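Local coordinates for putative aminopeptidase (Leishmania major, PDB 5NTH), which probably removes N-terminal residues from peptides as a metal-dependent M17 leucyl aminopeptidase, and here holds two manganese ions together with the inhibitor actinonin, at residues 47-52 with 99-104; 54-59 with 73-78; 119-124 with 155-160; 138-143 with 182-187. All coordinates share one frame; numbering follows the deposited sequence.

Contact 1 (47-52 with 99-104); sequences VLLVGA and VMVTAL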
loop_
_atom_site.group_PDB
_atom_site.type_symbol
_atom_site.label_atom_id
_atom_site.label_comp_id
_atom_site.label_asym_id
_atom_site.label_seq_id
_atom_site.Cartn_x
_atom_site.Cartn_y
_atom_site.Cartn_z
ATOM N N VAL A 47 10.061 -46.964 -15.764
ATOM C CA VAL A 47 9.513 -46.807 -17.090
ATOM C C VAL A 47 8.322 -45.875 -17.042
ATOM O O VAL A 47 7.457 -46.025 -16.205
ATOM C CB VAL A 47 9.061 -48.148 -17.688
ATOM C CG1 VAL A 47 8.593 -47.954 -19.112
ATOM C CG2 VAL A 47 10.191 -49.135 -17.707
ATOM N N LEU A 48 8.289 -44.935 -17.979
ATOM C CA LEU A 48 7.158 -44.078 -18.192
ATOM C C LEU A 48 6.621 -44.269 -19.615
ATOM O O LEU A 48 7.374 -44.262 -20.599
ATOM C CB LEU A 48 7.558 -42.621 -17.974
ATOM C CG LEU A 48 6.533 -41.578 -18.437
ATOM C CD1 LEU A 48 5.255 -41.589 -17.596
ATOM C CD2 LEU A 48 7.165 -40.202 -18.435
ATOM N N LEU A 49 5.306 -44.387 -19.702
ATOM C CA LEU A 49 4.630 -44.518 -20.952
ATOM C C LEU A 49 3.635 -43.388 -21.030
ATOM O O LEU A 49 2.801 -43.222 -20.130
ATOM C CB LEU A 49 3.911 -45.856 -21.020
ATOM C CG LEU A 49 3.043 -46.058 -22.262
ATOM C CD1 LEU A 49 3.826 -45.851 -23.557
ATOM C CD2 LEU A 49 2.441 -47.446 -22.177
ATOM N N VAL A 50 3.717 -42.614 -22.110
ATOM C CA VAL A 50 2.936 -41.408 -22.214
ATOM C C VAL A 50 2.536 -41.201 -23.644
ATOM O O VAL A 50 3.378 -41.227 -24.554
ATOM C CB VAL A 50 3.672 -40.182 -21.644
ATOM C CG1 VAL A 50 5.051 -39.982 -22.273
ATOM C CG2 VAL A 50 2.822 -38.940 -21.816
ATOM N N GLY A 51 1.237 -40.993 -23.829
ATOM C CA GLY A 51 0.707 -40.725 -25.142
ATOM C C GLY A 51 -0.768 -40.444 -25.120
ATOM O O GLY A 51 -1.439 -40.636 -24.111
ATOM N N ALA A 52 -1.250 -39.955 -26.256
ATOM C CA ALA A 52 -2.675 -39.892 -26.572
ATOM C C ALA A 52 -3.360 -41.181 -26.164
ATOM O O ALA A 52 -2.833 -42.257 -26.432
ATOM C CB ALA A 52 -2.851 -39.691 -28.075
ATOM N N VAL A 99 6.444 -48.909 -13.330
ATOM C CA VAL A 99 5.817 -48.443 -14.548
ATOM C C VAL A 99 4.755 -47.386 -14.262
ATOM O O VAL A 99 3.777 -47.634 -13.521
ATOM C CB VAL A 99 5.151 -49.589 -15.309
ATOM C CG1 VAL A 99 4.725 -49.120 -16.698
ATOM C CG2 VAL A 99 6.120 -50.744 -15.426
ATOM N N MET A 100 4.927 -46.223 -14.885
ATOM C CA MET A 100 3.950 -45.160 -14.786
ATOM C C MET A 100 3.392 -44.919 -16.189
ATOM O O MET A 100 4.113 -44.926 -17.182
ATOM C CB MET A 100 4.585 -43.928 -14.104
ATOM C CG MET A 100 3.817 -42.617 -14.279
ATOM S SD MET A 100 4.326 -41.181 -13.270
ATOM C CE MET A 100 3.696 -39.808 -14.269
ATOM N N VAL A 101 2.084 -44.753 -16.249
ATOM C CA VAL A 101 1.370 -44.678 -17.489
ATOM C C VAL A 101 0.515 -43.424 -17.486
ATOM O O VAL A 101 -0.403 -43.318 -16.652
ATOM C CB VAL A 101 0.435 -45.867 -17.636
ATOM C CG1 VAL A 101 -0.573 -45.652 -18.775
ATOM C CG2 VAL A 101 1.244 -47.128 -17.872
ATOM N N THR A 102 0.762 -42.521 -18.453
ATOM C CA THR A 102 0.099 -41.223 -18.483
ATOM C C THR A 102 -0.502 -40.909 -19.840
ATOM O O THR A 102 0.188 -40.824 -20.848
ATOM C CB THR A 102 1.053 -40.077 -18.043
ATOM O OG1 THR A 102 1.551 -40.339 -16.724
ATOM C CG2 THR A 102 0.330 -38.740 -18.002
ATOM N N ALA A 103 -1.808 -40.682 -19.831
ATOM C CA ALA A 103 -2.522 -40.223 -21.000
ATOM C C ALA A 103 -2.455 -38.697 -21.108
ATOM O O ALA A 103 -2.702 -37.966 -20.131
ATOM C CB ALA A 103 -3.958 -40.667 -20.928
ATOM N N LEU A 104 -2.130 -38.236 -22.314
ATOM C CA LEU A 104 -2.144 -36.841 -22.617
ATOM C C LEU A 104 -3.591 -36.410 -22.670
ATOM O O LEU A 104 -4.486 -37.252 -22.743
ATOM C CB LEU A 104 -1.464 -36.552 -23.942
ATOM C CG LEU A 104 0.004 -37.017 -24.067
ATOM C CD1 LEU A 104 0.471 -36.973 -25.527
ATOM C CD2 LEU A 104 0.962 -36.264 -23.136
#

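Contact 2 (54-59 with 73-78); sequences EQLRDN and EALQRV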
loop_
_atom_site.group_PDB
_atom_site.type_symbol
_atom_site.label_atom_id
_atom_site.label_comp_id
_atom_site.label_asym_id
_atom_site.label_seq_id
_atom_site.Cartn_x
_atom_site.Cartn_y
_atom_site.Cartn_z
ATOM N N GLU A 54 -5.928 -42.815 -27.554
ATOM C CA GLU A 54 -6.005 -43.724 -28.734
ATOM C C GLU A 54 -4.724 -44.563 -28.860
ATOM O O GLU A 54 -4.786 -45.782 -28.914
ATOM C CB GLU A 54 -6.229 -42.965 -30.059
ATOM N N GLN A 55 -3.571 -43.890 -28.865
ATOM C CA GLN A 55 -2.298 -44.534 -29.193
ATOM C C GLN A 55 -1.901 -45.492 -28.078
ATOM O O GLN A 55 -1.371 -46.571 -28.351
ATOM C CB GLN A 55 -1.196 -43.505 -29.482
ATOM N N LEU A 56 -2.198 -45.131 -26.828
ATOM C CA LEU A 56 -1.900 -46.017 -25.708
ATOM C C LEU A 56 -2.670 -47.322 -25.741
ATOM O O LEU A 56 -2.140 -48.337 -25.311
ATOM C CB LEU A 56 -2.149 -45.337 -24.360
ATOM C CG LEU A 56 -1.170 -44.244 -23.934
ATOM C CD1 LEU A 56 -1.476 -43.873 -22.505
ATOM C CD2 LEU A 56 0.300 -44.615 -24.071
ATOM N N ARG A 57 -3.908 -47.293 -26.227
ATOM C CA ARG A 57 -4.785 -48.486 -26.218
ATOM C C ARG A 57 -4.648 -49.394 -27.442
ATOM O O ARG A 57 -5.250 -50.487 -27.498
ATOM C CB ARG A 57 -6.237 -48.066 -26.038
ATOM C CG ARG A 57 -6.547 -47.903 -24.579
ATOM C CD ARG A 57 -7.864 -47.209 -24.359
ATOM N NE ARG A 57 -8.149 -47.234 -22.928
ATOM C CZ ARG A 57 -9.144 -46.585 -22.330
ATOM N NH1 ARG A 57 -10.002 -45.824 -23.030
ATOM N NH2 ARG A 57 -9.275 -46.708 -21.005
ATOM N N ASP A 58 -3.857 -48.925 -28.404
ATOM C CA ASP A 58 -3.486 -49.690 -29.583
ATOM C C ASP A 58 -2.792 -51.001 -29.216
ATOM O O ASP A 58 -2.081 -51.077 -28.206
ATOM C CB ASP A 58 -2.550 -48.858 -30.462
ATOM C CG ASP A 58 -2.538 -49.309 -31.901
ATOM O OD1 ASP A 58 -2.867 -50.477 -32.202
ATOM O OD2 ASP A 58 -2.188 -48.470 -32.748
ATOM N N ASN A 59 -3.007 -52.009 -30.065
ATOM C CA ASN A 59 -2.377 -53.337 -29.935
ATOM C C ASN A 59 -0.909 -53.350 -30.345
ATOM O O ASN A 59 -0.170 -54.260 -29.989
ATOM C CB ASN A 59 -3.110 -54.375 -30.788
ATOM C CG ASN A 59 -4.609 -54.397 -30.527
ATOM O OD1 ASN A 59 -5.057 -54.410 -29.379
ATOM N ND2 ASN A 59 -5.391 -54.387 -31.598
ATOM N N GLU A 73 -3.352 -53.806 -17.340
ATOM C CA GLU A 73 -4.414 -53.349 -16.469
ATOM C C GLU A 73 -4.342 -51.840 -16.260
ATOM O O GLU A 73 -5.371 -51.143 -16.211
ATOM C CB GLU A 73 -4.324 -54.059 -15.129
ATOM C CG GLU A 73 -5.417 -53.674 -14.152
ATOM C CD GLU A 73 -6.840 -53.996 -14.624
ATOM O OE1 GLU A 73 -7.049 -54.896 -15.508
ATOM O OE2 GLU A 73 -7.759 -53.331 -14.057
ATOM N N ALA A 74 -3.130 -51.339 -16.121
ATOM C CA ALA A 74 -2.944 -49.911 -16.021
ATOM C C ALA A 74 -3.517 -49.188 -17.261
ATOM O O ALA A 74 -4.094 -48.106 -17.142
ATOM C CB ALA A 74 -1.468 -49.586 -15.827
ATOM N N LEU A 75 -3.392 -49.815 -18.439
ATOM C CA LEU A 75 -3.904 -49.238 -19.655
ATOM C C LEU A 75 -5.411 -49.298 -19.719
ATOM O O LEU A 75 -5.999 -48.420 -20.350
ATOM C CB LEU A 75 -3.265 -49.872 -20.863
ATOM C CG LEU A 75 -1.754 -49.615 -20.952
ATOM C CD1 LEU A 75 -1.062 -50.571 -21.919
ATOM C CD2 LEU A 75 -1.477 -48.182 -21.367
ATOM N N GLN A 76 -6.050 -50.266 -19.051
ATOM C CA GLN A 76 -7.523 -50.258 -18.958
ATOM C C GLN A 76 -8.027 -49.119 -18.083
ATOM O O GLN A 76 -9.185 -48.703 -18.236
ATOM C CB GLN A 76 -8.139 -51.569 -18.429
ATOM C CG GLN A 76 -7.672 -52.872 -19.063
ATOM C CD GLN A 76 -7.968 -53.035 -20.564
ATOM O OE1 GLN A 76 -8.099 -52.063 -21.325
ATOM N NE2 GLN A 76 -8.037 -54.302 -21.007
ATOM N N ARG A 77 -7.183 -48.635 -17.167
ATOM C CA ARG A 77 -7.638 -47.715 -16.113
ATOM C C ARG A 77 -7.313 -46.262 -16.332
ATOM O O ARG A 77 -7.987 -45.391 -15.785
ATOM C CB ARG A 77 -7.012 -48.108 -14.786
ATOM C CG ARG A 77 -7.587 -49.373 -14.214
ATOM C CD ARG A 77 -7.052 -49.602 -12.827
ATOM N NE ARG A 77 -7.586 -50.850 -12.325
ATOM C CZ ARG A 77 -7.669 -51.186 -11.049
ATOM N NH1 ARG A 77 -7.218 -50.374 -10.100
ATOM N NH2 ARG A 77 -8.218 -52.352 -10.726
ATOM N N VAL A 78 -6.228 -46.007 -17.046
ATOM C CA VAL A 78 -5.866 -44.665 -17.421
ATOM C C VAL A 78 -7.036 -44.094 -18.239
ATOM O O VAL A 78 -7.600 -44.783 -19.089
ATOM C CB VAL A 78 -4.516 -44.631 -18.199
ATOM C CG1 VAL A 78 -4.653 -45.152 -19.622
ATOM C CG2 VAL A 78 -3.950 -43.230 -18.205
#

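Contact 3 (119-124 with 155-160); sequences SMSEAV and VARAAP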
loop_
_atom_site.group_PDB
_atom_site.type_symbol
_atom_site.label_atom_id
_atom_site.label_comp_id
_atom_site.label_asym_id
_atom_site.label_seq_id
_atom_site.Cartn_x
_atom_site.Cartn_y
_atom_site.Cartn_z
ATOM N N SER A 119 2.125 -31.465 -21.255
ATOM C CA SER A 119 1.735 -32.626 -20.491
ATOM C C SER A 119 2.858 -33.662 -20.424
ATOM O O SER A 119 3.043 -34.327 -19.415
ATOM C CB SER A 119 0.472 -33.205 -21.099
ATOM O OG SER A 119 -0.565 -32.245 -21.000
ATOM N N MET A 120 3.626 -33.764 -21.499
ATOM C CA MET A 120 4.783 -34.660 -21.546
ATOM C C MET A 120 5.777 -34.272 -20.481
ATOM O O MET A 120 6.264 -35.116 -19.762
ATOM C CB MET A 120 5.489 -34.599 -22.902
ATOM C CG MET A 120 4.738 -35.246 -24.045
ATOM S SD MET A 120 5.709 -35.361 -25.584
ATOM C CE MET A 120 4.516 -36.287 -26.562
ATOM N N SER A 121 6.070 -32.983 -20.409
ATOM C CA SER A 121 6.926 -32.441 -19.362
ATOM C C SER A 121 6.373 -32.674 -17.939
ATOM O O SER A 121 7.126 -33.080 -17.050
ATOM C CB SER A 121 7.209 -30.963 -19.639
ATOM O OG SER A 121 8.298 -30.862 -20.546
ATOM N N GLU A 122 5.083 -32.439 -17.724
ATOM C CA GLU A 122 4.487 -32.701 -16.415
ATOM C C GLU A 122 4.593 -34.173 -16.077
ATOM O O GLU A 122 4.834 -34.523 -14.934
ATOM C CB GLU A 122 3.021 -32.263 -16.326
ATOM C CG GLU A 122 2.809 -30.747 -16.243
ATOM C CD GLU A 122 1.332 -30.307 -16.259
ATOM O OE1 GLU A 122 0.418 -31.175 -16.228
ATOM O OE2 GLU A 122 1.086 -29.076 -16.295
ATOM N N ALA A 123 4.421 -35.036 -17.067
ATOM C CA ALA A 123 4.400 -36.458 -16.819
ATOM C C ALA A 123 5.802 -37.007 -16.568
ATOM O O ALA A 123 6.002 -37.840 -15.653
ATOM C CB ALA A 123 3.764 -37.166 -17.980
ATOM N N VAL A 124 6.772 -36.552 -17.366
ATOM C CA VAL A 124 8.175 -36.875 -17.123
ATOM C C VAL A 124 8.583 -36.480 -15.700
ATOM O O VAL A 124 9.030 -37.317 -14.934
ATOM C CB VAL A 124 9.105 -36.228 -18.166
ATOM C CG1 VAL A 124 10.567 -36.284 -17.740
ATOM C CG2 VAL A 124 8.949 -36.942 -19.500
ATOM N N VAL A 155 11.194 -33.404 -22.713
ATOM C CA VAL A 155 11.814 -34.326 -21.810
ATOM C C VAL A 155 13.009 -33.722 -21.161
ATOM O O VAL A 155 13.155 -33.827 -19.957
ATOM C CB VAL A 155 12.252 -35.597 -22.540
ATOM C CG1 VAL A 155 13.044 -36.507 -21.610
ATOM C CG2 VAL A 155 11.027 -36.336 -23.066
ATOM N N ALA A 156 13.883 -33.132 -21.958
ATOM C CA ALA A 156 15.115 -32.485 -21.459
ATOM C C ALA A 156 14.840 -31.514 -20.332
ATOM O O ALA A 156 15.520 -31.512 -19.308
ATOM C CB ALA A 156 15.809 -31.734 -22.579
ATOM N N ARG A 157 13.799 -30.710 -20.528
ATOM C CA ARG A 157 13.499 -29.610 -19.632
ATOM C C ARG A 157 12.790 -30.114 -18.405
ATOM O O ARG A 157 12.623 -29.331 -17.470
ATOM C CB ARG A 157 12.631 -28.540 -20.323
ATOM C CG ARG A 157 11.177 -28.943 -20.490
ATOM C CD ARG A 157 10.355 -27.846 -21.140
ATOM N NE ARG A 157 8.989 -28.309 -21.401
ATOM C CZ ARG A 157 8.108 -27.744 -22.233
ATOM N NH1 ARG A 157 8.431 -26.644 -22.907
ATOM N NH2 ARG A 157 6.883 -28.277 -22.389
ATOM N N ALA A 158 12.337 -31.376 -18.423
ATOM C CA ALA A 158 11.564 -31.955 -17.323
ATOM C C ALA A 158 12.398 -32.844 -16.396
ATOM O O ALA A 158 11.889 -33.392 -15.426
ATOM C CB ALA A 158 10.358 -32.702 -17.856
ATOM N N ALA A 159 13.686 -32.938 -16.671
ATOM C CA ALA A 159 14.566 -33.742 -15.861
ATOM C C ALA A 159 14.858 -32.996 -14.602
ATOM O O ALA A 159 14.794 -31.780 -14.591
ATOM C CB ALA A 159 15.867 -34.001 -16.603
ATOM N N PRO A 160 15.246 -33.713 -13.549
ATOM C CA PRO A 160 15.736 -32.999 -12.361
ATOM C C PRO A 160 16.896 -32.072 -12.715
ATOM O O PRO A 160 17.776 -32.461 -13.482
ATOM C CB PRO A 160 16.189 -34.125 -11.387
ATOM C CG PRO A 160 15.814 -35.427 -12.030
ATOM C CD PRO A 160 15.497 -35.169 -13.490
#

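Contact 4 (138-143 with 182-187); sequences DVYVCA and NVVMSS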
loop_
_atom_site.group_PDB
_atom_site.type_symbol
_atom_site.label_atom_id
_atom_site.label_comp_id
_atom_site.label_asym_id
_atom_site.label_seq_id
_atom_site.Cartn_x
_atom_site.Cartn_y
_atom_site.Cartn_z
ATOM N N ASP A 138 13.273 -44.954 -18.385
ATOM C CA ASP A 138 12.876 -45.148 -19.761
ATOM C C ASP A 138 11.602 -44.344 -19.996
ATOM O O ASP A 138 10.655 -44.406 -19.204
ATOM C CB ASP A 138 12.632 -46.631 -20.073
ATOM C CG ASP A 138 13.919 -47.411 -20.339
ATOM O OD1 ASP A 138 14.972 -46.845 -20.651
ATOM O OD2 ASP A 138 13.883 -48.639 -20.249
ATOM N N VAL A 139 11.605 -43.565 -21.080
ATOM C CA VAL A 139 10.480 -42.719 -21.417
ATOM C C VAL A 139 9.939 -43.155 -22.771
ATOM O O VAL A 139 10.583 -42.941 -23.811
ATOM C CB VAL A 139 10.885 -41.250 -21.472
ATOM C CG1 VAL A 139 9.689 -40.388 -21.824
ATOM C CG2 VAL A 139 11.450 -40.832 -20.137
ATOM N N TYR A 140 8.761 -43.772 -22.735
ATOM C CA TYR A 140 8.166 -44.317 -23.915
ATOM C C TYR A 140 7.131 -43.326 -24.319
ATOM O O TYR A 140 6.151 -43.154 -23.617
ATOM C CB TYR A 140 7.548 -45.704 -23.673
ATOM C CG TYR A 140 8.521 -46.857 -23.875
ATOM C CD1 TYR A 140 9.472 -47.174 -22.889
ATOM C CD2 TYR A 140 8.504 -47.641 -25.049
ATOM C CE1 TYR A 140 10.361 -48.248 -23.050
ATOM C CE2 TYR A 140 9.400 -48.708 -25.224
ATOM C CZ TYR A 140 10.326 -49.013 -24.218
ATOM O OH TYR A 140 11.235 -50.045 -24.337
ATOM N N VAL A 141 7.359 -42.685 -25.461
ATOM C CA VAL A 141 6.461 -41.669 -25.983
ATOM C C VAL A 141 5.775 -42.075 -27.268
ATOM O O VAL A 141 6.417 -42.381 -28.250
ATOM C CB VAL A 141 7.210 -40.386 -26.303
ATOM C CG1 VAL A 141 6.209 -39.258 -26.551
ATOM C CG2 VAL A 141 8.161 -40.036 -25.179
ATOM N N CYS A 142 4.454 -42.037 -27.236
ATOM C CA CYS A 142 3.624 -42.271 -28.409
ATOM C C CYS A 142 3.263 -40.956 -29.111
ATOM O O CYS A 142 2.190 -40.371 -28.885
ATOM C CB CYS A 142 2.381 -43.036 -28.002
ATOM S SG CYS A 142 2.877 -44.656 -27.404
ATOM N N ALA A 143 4.181 -40.519 -29.968
ATOM C CA ALA A 143 4.025 -39.285 -30.712
ATOM C C ALA A 143 4.434 -39.484 -32.151
ATOM O O ALA A 143 5.482 -40.095 -32.416
ATOM C CB ALA A 143 4.847 -38.167 -30.091
ATOM N N ASN A 182 16.138 -42.126 -20.839
ATOM C CA ASN A 182 16.321 -42.834 -22.104
ATOM C C ASN A 182 15.010 -42.753 -22.917
ATOM O O ASN A 182 14.003 -43.378 -22.560
ATOM C CB ASN A 182 16.716 -44.275 -21.811
ATOM C CG ASN A 182 16.916 -45.106 -23.077
ATOM O OD1 ASN A 182 16.159 -46.057 -23.335
ATOM N ND2 ASN A 182 17.921 -44.726 -23.895
ATOM N N VAL A 183 15.016 -41.954 -23.983
ATOM C CA VAL A 183 13.786 -41.712 -24.731
ATOM C C VAL A 183 13.640 -42.742 -25.834
ATOM O O VAL A 183 14.563 -42.984 -26.634
ATOM C CB VAL A 183 13.689 -40.292 -25.345
ATOM C CG1 VAL A 183 12.282 -40.030 -25.858
ATOM C CG2 VAL A 183 14.011 -39.217 -24.313
ATOM N N VAL A 184 12.447 -43.317 -25.860
ATOM C CA VAL A 184 12.054 -44.297 -26.850
ATOM C C VAL A 184 10.790 -43.786 -27.497
ATOM O O VAL A 184 9.702 -43.928 -26.952
ATOM C CB VAL A 184 11.776 -45.678 -26.207
ATOM C CG1 VAL A 184 11.415 -46.707 -27.263
ATOM C CG2 VAL A 184 12.983 -46.160 -25.427
ATOM N N MET A 185 10.925 -43.174 -28.655
ATOM C CA MET A 185 9.732 -42.727 -29.350
ATOM C C MET A 185 9.145 -43.836 -30.239
ATOM O O MET A 185 9.888 -44.643 -30.824
ATOM C CB MET A 185 10.070 -41.521 -30.194
ATOM C CG MET A 185 10.419 -40.299 -29.368
ATOM S SD MET A 185 10.933 -38.924 -30.418
ATOM C CE MET A 185 12.621 -39.469 -30.788
ATOM N N SER A 186 7.818 -43.844 -30.382
ATOM C CA SER A 186 7.175 -44.787 -31.307
ATOM C C SER A 186 7.605 -44.538 -32.793
ATOM O O SER A 186 7.897 -45.490 -33.517
ATOM C CB SER A 186 5.643 -44.843 -31.110
ATOM O OG SER A 186 5.048 -43.570 -31.251
ATOM N N SER A 187 7.705 -43.277 -33.201
ATOM C CA SER A 187 8.231 -42.921 -34.529
ATOM C C SER A 187 9.730 -43.175 -34.588
ATOM O O SER A 187 10.421 -42.977 -33.580
ATOM C CB SER A 187 8.020 -41.426 -34.864
ATOM O OG SER A 187 9.261 -40.689 -34.762
#

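Contact 1 (47-52 with 99-104)
Leu-48 and Met-100 lie side by side on one face of the sheet and point the same way, with CD1 of Leu-48 3.8 Å from CG of Met-100. In both residues CG stands anti to the backbone N (chi1 168° and 164°), and the methionine continues as an extended chain whose CE also lies near that leucine methyl. The methyl also approaches OG1 of Thr-102, a hydroxyl whose hydrogen bond goes to Thr-83. Farther along, Val-50 and Leu-104 cross obliquely: CG2 of Val-50 meets CD2 of Leu-104 at 3.5 Å, while CD1 of Leu-104 reaches the backbone N of Ala-52 (3.5 Å). On the other face Leu-49 and Val-101 touch more loosely, CB to CG2 at 4.3 Å. Strands 47-51 and 99-103 run parallel, 12° apart, and pair residue for residue from Val-47 with Val-99 to Gly-51 with Ala-103. Met-100 N donates to Val-47 O, Leu-49 N to Met-100 O, Thr-102 N to Leu-49 O (2.7 Å) and Gly-51 N to Thr-102 O (3.2 Å). Leu-104 N closes the series from well above the carbonyl plane of Gly-51. Strand 137-142 flanks 46-51 on its other edge, helix 117-127 covers the Leu-48 and Met-100 face, and Leu-75 of helix 69-77 packs against Leu-49 and Val-101.

Contact 2 (54-59 with 73-78)
Leu-56 and Leu-75 make the apolar half of this helix-to-helix contact, CB of Leu-56 lying 4.2 Å from CD2 of Leu-75. The same Leu-75 methyl sits 4.0 Å from the backbone O of Leu-56, so it rests against the last turn of helix 53-57 as well as its side chain. CD1 of Leu-56 reaches CG1 of Val-78, the residue with which the chain leaves helix 69-77, in a looser touch of 4.5 Å.

The polar half belongs to Arg-57. Its chain is extended from CG to NE (chi2 168°, chi3 174°), which carries the guanidinium over to the C-terminal end of helix 69-77. There Leu-75 O lies in the guanidinium plane, at the edge, 3.6 Å from NE. NH2 is 3.4 Å from Gln-76 O, also near the plane, and 3.2 Å from Val-78 O, which comes in obliquely at an angle too poor for a hydrogen bond.

Within helix 69-77, Arg-77 NE forms a salt bridge with Glu-73 OE2 at 3.0 Å, one turn back, using the carboxylate's anti lone pair. Arg-77 also makes a weak hydrogen bond through NH2 to Tyr-96 O of the second subunit. Inward, Leu-75 and Val-78 pack on strand 97-103, and Leu-56 on Leu-49.

Three carbonyl oxygens at the end of helix 69-77 thus lie near NE and NH2 of one guanidinium. Its positive charge probably offsets the negative end of the helix dipole, while Leu-56, Leu-75 and Val-78 make the apolar contact beside it.

Contact 3 (119-124 with 155-160)
Ser-121 and Val-124, one turn apart on helix 117-127, meet Val-155, Arg-157 and Ala-158 where helix 148-156 runs out into a type I beta turn, Ala-156 to Ala-159, in the N-terminal domain of the M17 fold. The polar link is a hydrogen bond from Arg-157 NE to Ser-121 OG, 2.8 Å long and fairly straight (161° at the hydrogen). The hydroxyl lies in the guanidinium plane, at its edge, with CB of Ser-121 beside it. With CG of Arg-157 in the crowded position between the backbone N and the carbonyl carbon (chi1 75°), the chain then runs extended to NE, the atom that meets the serine. The serine OG is also hydrogen-bonded to Ala-154 O, so it is gripped by both the arginine and the last turn of the facing helix, while NH1 of the guanidinium bonds to Gly-453 O.

Ala-158 CB packs against the helix backbone, 3.4 Å from Ser-121 O, and makes an apolar contact with CG1 of Val-124 (3.6 Å). The other methyl of Val-124, CG2, touches CG2 of Val-155 at 4.2 Å, the two side chains crossing at about a right angle. Ala-158 N bonds to Val-155 O (3.0 Å), as helix 148-156 gives way to the turn.

Both valines rest on Leu-181 of strand 181-185, so the two helices share one face of the sheet. Helix 203-221 packs against segment 155-160, and its Gln-214 and Gln-217 bond to the carbonyls of Ala-156 and Arg-157.

Contact 4 (138-143 with 182-187)
Val-139 and Val-141 supply the hydrogen bonds from strand 138-142 to the parallel strand 182-185. Val-139 N donates to Asn-182 O at 2.8 Å, and Val-139 O accepts from Val-184 N, also 2.8 Å. Val-141 N then donates to Val-184 O at 3.0 Å, and Val-141 O accepts from Ser-186 N at 2.9 Å. The backbone groups of Asp-138, Tyr-140 and Cys-142 turn the other way and bond to strand 46-51, so both edges of this strand are satisfied. Among side chains, Asp-138 lies alongside Asn-182, and its OD2 takes a hydrogen bond from Ala-44 N, outside the pair. Ser-187 OG likewise bonds to Glu-148 OE2, at the start of helix 148-156.

On the Asp-138 face, Val-184 lies over one face of the Tyr-140 ring in a CH-pi contact: its CB stands 3.9 Å from the ring centroid, 8° off the normal, and CG1 of Val-184 is 3.5 Å from CE2 of Tyr-140. Phe-66 meets the ring edge-to-face. On the other face CG2 of Val-141 touches CG1 of Val-183 at 4.2 Å, near helix 148-156, which links the strands as a beta-alpha-beta unit. The strands are therefore joined by backbone bonding, with an aromatic contact on one face and aliphatic contacts on the other, while the carboxylate of Asp-138 and the hydroxyl of Ser-187 tie the pair to neighbouring parts of the fold.

Overall arrangement
Contacts 1 and 4 are buried parallel strand pairs of one sheet, joined through strands 46-51 and 137-142, with Leu-48 bonding to Asp-138 and Tyr-140 by its backbone. On opposite faces of that sheet, contact 2 joins two helix ends, and the partly buried contact 3 a helix to a helix end and the turn after it; their centres are about 21 Å apart. Contact 2 packs on contact 1 with its charged rim turned outward; contact 3 rests on both strand pairs, Met-120 reaching Val-141 and Ala-143. Backbone hydrogen bonds dominate the sheet contacts, whereas each helix contact adds an arginine to an apolar patch, set among helix-end carbonyls without a clear hydrogen bond in contact 2 and bonded to a serine in contact 3.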